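PDB 5G5S: protein argonaute from Methanocaldococcus jannaschii, which uses short single-stranded DNA guides to bind and cleave complementary DNA targets, and may defend the cell against invading genetic elements. Local coordinates for residues Asn477-Gln481 and Asn669-Tyr674. Residues are numbered along the deposited sequence; the frame is centred on the assembly and turned at random.
Sequences NLLIQ and NYSALY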
ATOM      1  N   ASN A 477      -2.397  22.964  -0.959  1.00 67.08           N
ATOM      2  CA  ASN A 477      -1.990  21.575  -0.735  1.00 64.42           C
ATOM      3  C   ASN A 477      -0.962  21.421   0.373  1.00 67.02           C
ATOM      4  O   ASN A 477      -0.976  20.419   1.083  1.00 66.11           O
ATOM      5  CB  ASN A 477      -1.497  20.924  -2.022  1.00 64.57           C
ATOM      6  CG  ASN A 477      -2.584  20.644  -3.024  1.00 77.72           C
ATOM      7  OD1 ASN A 477      -3.775  20.608  -2.703  1.00 74.81           O
ATOM      8  ND2 ASN A 477      -2.191  20.420  -4.263  1.00 68.20           N
ATOM      9  N   LEU A 478      -0.073  22.402   0.517  1.00 64.42           N
ATOM     10  CA  LEU A 478       0.950  22.409   1.556  1.00 63.43           C
ATOM     11  C   LEU A 478       0.285  22.574   2.910  1.00 67.40           C
ATOM     12  O   LEU A 478       0.631  21.853   3.838  1.00 67.52           O
ATOM     13  CB  LEU A 478       1.988  23.529   1.306  1.00 65.15           C
ATOM     14  CG  LEU A 478       3.041  23.756   2.403  1.00 69.79           C
ATOM     15  CD1 LEU A 478       3.941  22.532   2.574  1.00 67.83           C
ATOM     16  CD2 LEU A 478       3.856  25.022   2.136  1.00 73.21           C
ATOM     17  N   LEU A 479      -0.678  23.507   3.018  1.00 64.82           N
ATOM     18  CA  LEU A 479      -1.418  23.748   4.253  1.00 64.67           C
ATOM     19  C   LEU A 479      -2.283  22.560   4.652  1.00 67.32           C
ATOM     20  O   LEU A 479      -2.313  22.238   5.836  1.00 66.51           O
ATOM     21  CB  LEU A 479      -2.197  25.078   4.227  1.00 66.77           C
ATOM     22  CG  LEU A 479      -1.328  26.346   4.277  1.00 72.45           C
ATOM     23  CD1 LEU A 479      -2.151  27.589   4.012  1.00 74.01           C
ATOM     24  CD2 LEU A 479      -0.579  26.465   5.616  1.00 75.46           C
ATOM     25  N   ILE A 480      -2.904  21.854   3.663  1.00 64.32           N
ATOM     26  CA  ILE A 480      -3.702  20.642   3.892  1.00 63.51           C
ATOM     27  C   ILE A 480      -2.827  19.581   4.572  1.00 67.11           C
ATOM     28  O   ILE A 480      -3.230  18.995   5.581  1.00 64.85           O
ATOM     29  CB  ILE A 480      -4.344  20.095   2.576  1.00 66.08           C
ATOM     30  CG1 ILE A 480      -5.501  21.004   2.102  1.00 68.00           C
ATOM     31  CG2 ILE A 480      -4.832  18.638   2.768  1.00 64.15           C
ATOM     32  CD1 ILE A 480      -5.872  20.862   0.658  1.00 74.40           C
ATOM     33  N   GLN A 481      -1.619  19.371   4.021  1.00 65.53           N
ATOM     34  CA  GLN A 481      -0.668  18.396   4.536  1.00 65.01           C
ATOM     35  C   GLN A 481      -0.119  18.756   5.911  1.00 69.19           C
ATOM     36  O   GLN A 481       0.008  17.860   6.742  1.00 68.46           O
ATOM     37  CB  GLN A 481       0.431  18.079   3.512  1.00 66.50           C
ATOM     38  CG  GLN A 481       1.149  16.777   3.845  1.00 73.62           C
ATOM     39  CD  GLN A 481       1.677  16.039   2.655  1.00 75.65           C
ATOM     40  OE1 GLN A 481       1.067  15.991   1.588  1.00 66.04           O
ATOM     41  NE2 GLN A 481       2.798  15.373   2.855  1.00 66.77           N
ATOM     42  N   ASN A 669      -8.168  12.449   2.639  1.00 71.81           N
ATOM     43  CA  ASN A 669      -6.756  12.621   2.360  1.00 71.71           C
ATOM     44  C   ASN A 669      -6.173  13.963   2.853  1.00 76.96           C
ATOM     45  O   ASN A 669      -6.740  15.025   2.599  1.00 77.46           O
ATOM     46  CB  ASN A 669      -6.557  12.504   0.823  1.00 67.17           C
ATOM     47  CG  ASN A 669      -5.123  12.419   0.388  1.00 82.88           C
ATOM     48  OD1 ASN A 669      -4.753  12.778  -0.725  1.00 81.45           O
ATOM     49  ND2 ASN A 669      -4.292  11.877   1.234  1.00 74.19           N
ATOM     50  N   TYR A 670      -5.007  13.889   3.520  1.00 57.80           N
ATOM     51  CA  TYR A 670      -4.205  15.024   3.945  1.00 57.10           C
ATOM     52  C   TYR A 670      -2.851  14.960   3.238  1.00 61.24           C
ATOM     53  O   TYR A 670      -2.037  15.830   3.447  1.00 62.54           O
ATOM     54  CB  TYR A 670      -4.053  15.077   5.467  1.00 58.16           C
ATOM     55  CG  TYR A 670      -5.306  15.538   6.182  1.00 59.51           C
ATOM     56  CD1 TYR A 670      -5.549  16.892   6.405  1.00 60.87           C
ATOM     57  CD2 TYR A 670      -6.231  14.621   6.670  1.00 59.15           C
ATOM     58  CE1 TYR A 670      -6.691  17.321   7.079  1.00 60.19           C
ATOM     59  CE2 TYR A 670      -7.384  15.039   7.331  1.00 59.42           C
ATOM     60  CZ  TYR A 670      -7.611  16.390   7.529  1.00 65.92           C
ATOM     61  OH  TYR A 670      -8.744  16.802   8.186  1.00 68.03           O
ATOM     62  N   SER A 671      -2.623  13.944   2.382  1.00 59.46           N
ATOM     63  CA  SER A 671      -1.411  13.752   1.564  1.00 60.52           C
ATOM     64  C   SER A 671      -1.620  14.467   0.211  1.00 67.19           C
ATOM     65  O   SER A 671      -1.441  13.878  -0.857  1.00 68.07           O
ATOM     66  CB  SER A 671      -1.126  12.266   1.341  1.00 62.01           C
ATOM     67  OG  SER A 671      -1.227  11.511   2.536  1.00 67.21           O
ATOM     68  N   ALA A 672      -2.025  15.738   0.283  1.00 64.68           N
ATOM     69  CA  ALA A 672      -2.328  16.595  -0.853  1.00 66.74           C
ATOM     70  C   ALA A 672      -1.127  16.884  -1.764  1.00 74.47           C
ATOM     71  O   ALA A 672      -1.316  17.134  -2.956  1.00 75.42           O
ATOM     72  CB  ALA A 672      -2.950  17.885  -0.362  1.00 67.32           C
ATOM     73  N   LEU A 673       0.098  16.826  -1.212  1.00 74.20           N
ATOM     74  CA  LEU A 673       1.345  17.078  -1.946  1.00 77.29           C
ATOM     75  C   LEU A 673       1.885  15.839  -2.672  1.00 88.73           C
ATOM     76  O   LEU A 673       2.666  15.989  -3.613  1.00 90.48           O
ATOM     77  CB  LEU A 673       2.417  17.650  -1.007  1.00 76.80           C
ATOM     78  CG  LEU A 673       2.192  19.050  -0.445  1.00 80.26           C
ATOM     79  CD1 LEU A 673       2.934  19.223   0.865  1.00 78.89           C
ATOM     80  CD2 LEU A 673       2.599  20.132  -1.458  1.00 83.78           C
ATOM     81  N   TYR A 674       1.472  14.626  -2.242  1.00 88.96           N
ATOM     82  CA  TYR A 674       1.908  13.357  -2.835  1.00 91.48           C
ATOM     83  C   TYR A 674       0.838  12.704  -3.710  1.00 99.26           C
ATOM     84  O   TYR A 674      -0.292  13.198  -3.800  1.00 99.42           O
ATOM     85  CB  TYR A 674       2.335  12.348  -1.748  1.00 92.61           C
ATOM     86  CG  TYR A 674       3.312  12.853  -0.709  1.00 95.86           C
ATOM     87  CD1 TYR A 674       4.429  13.601  -1.077  1.00 99.69           C
ATOM     88  CD2 TYR A 674       3.175  12.502   0.629  1.00 96.06           C
ATOM     89  CE1 TYR A 674       5.342  14.055  -0.125  1.00101.76           C
ATOM     90  CE2 TYR A 674       4.100  12.917   1.584  1.00 97.96           C
ATOM     91  CZ  TYR A 674       5.173  13.711   1.207  1.00107.20           C
ATOM     92  OH  TYR A 674       6.075  14.139   2.153  1.00107.39           O
TER
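Residues 669-674, in the loop between helices 656-666 and 684-697, run alongside helix 473-485 of the Mid domain. N669 O lies 4.1 Å from I480 CG2, where the loop first reaches the helix. Y670 then presents its ring edge to the helix backbone: I480 O sits near the ring plane, 3.2 Å from Y670 CD1. The Y670 carbonyl is turned to the helix as well, and Q481 CA donates a CA-H...O contact to Y670 O at 3.1 Å. S671, the centre of an inverse gamma turn, directs its CB away from the helix, and its OG is hydrogen-bonded to Y688 of helix 684-697. This is where the PIWI side of the Mid-PIWI lobe meets the Mid domain, close to the pocket for the 5'-phosphorylated guide end; S671 and Q481 both interact with guide DNA. Beyond the turn A672 packs its methyl CB against I480 CG2 (3.7 Å) and lies 3.5 Å from N477 O; the small side chain lets the backbones approach to 5.0 Å between the CA atoms of N477 and A672. N477 OD1 accepts a hydrogen bond from R678. L673 N donates the one hydrogen bond across the pair, to Q481 OE1 (3.1 Å), and L673 CD1 packs on L478 CD1 at 3.9 Å. Finally, the Y674 ring offers a face to Q481 CD, its CE2 3.1 Å from Q481 NE2, with Q459 touching both L673 and Y674.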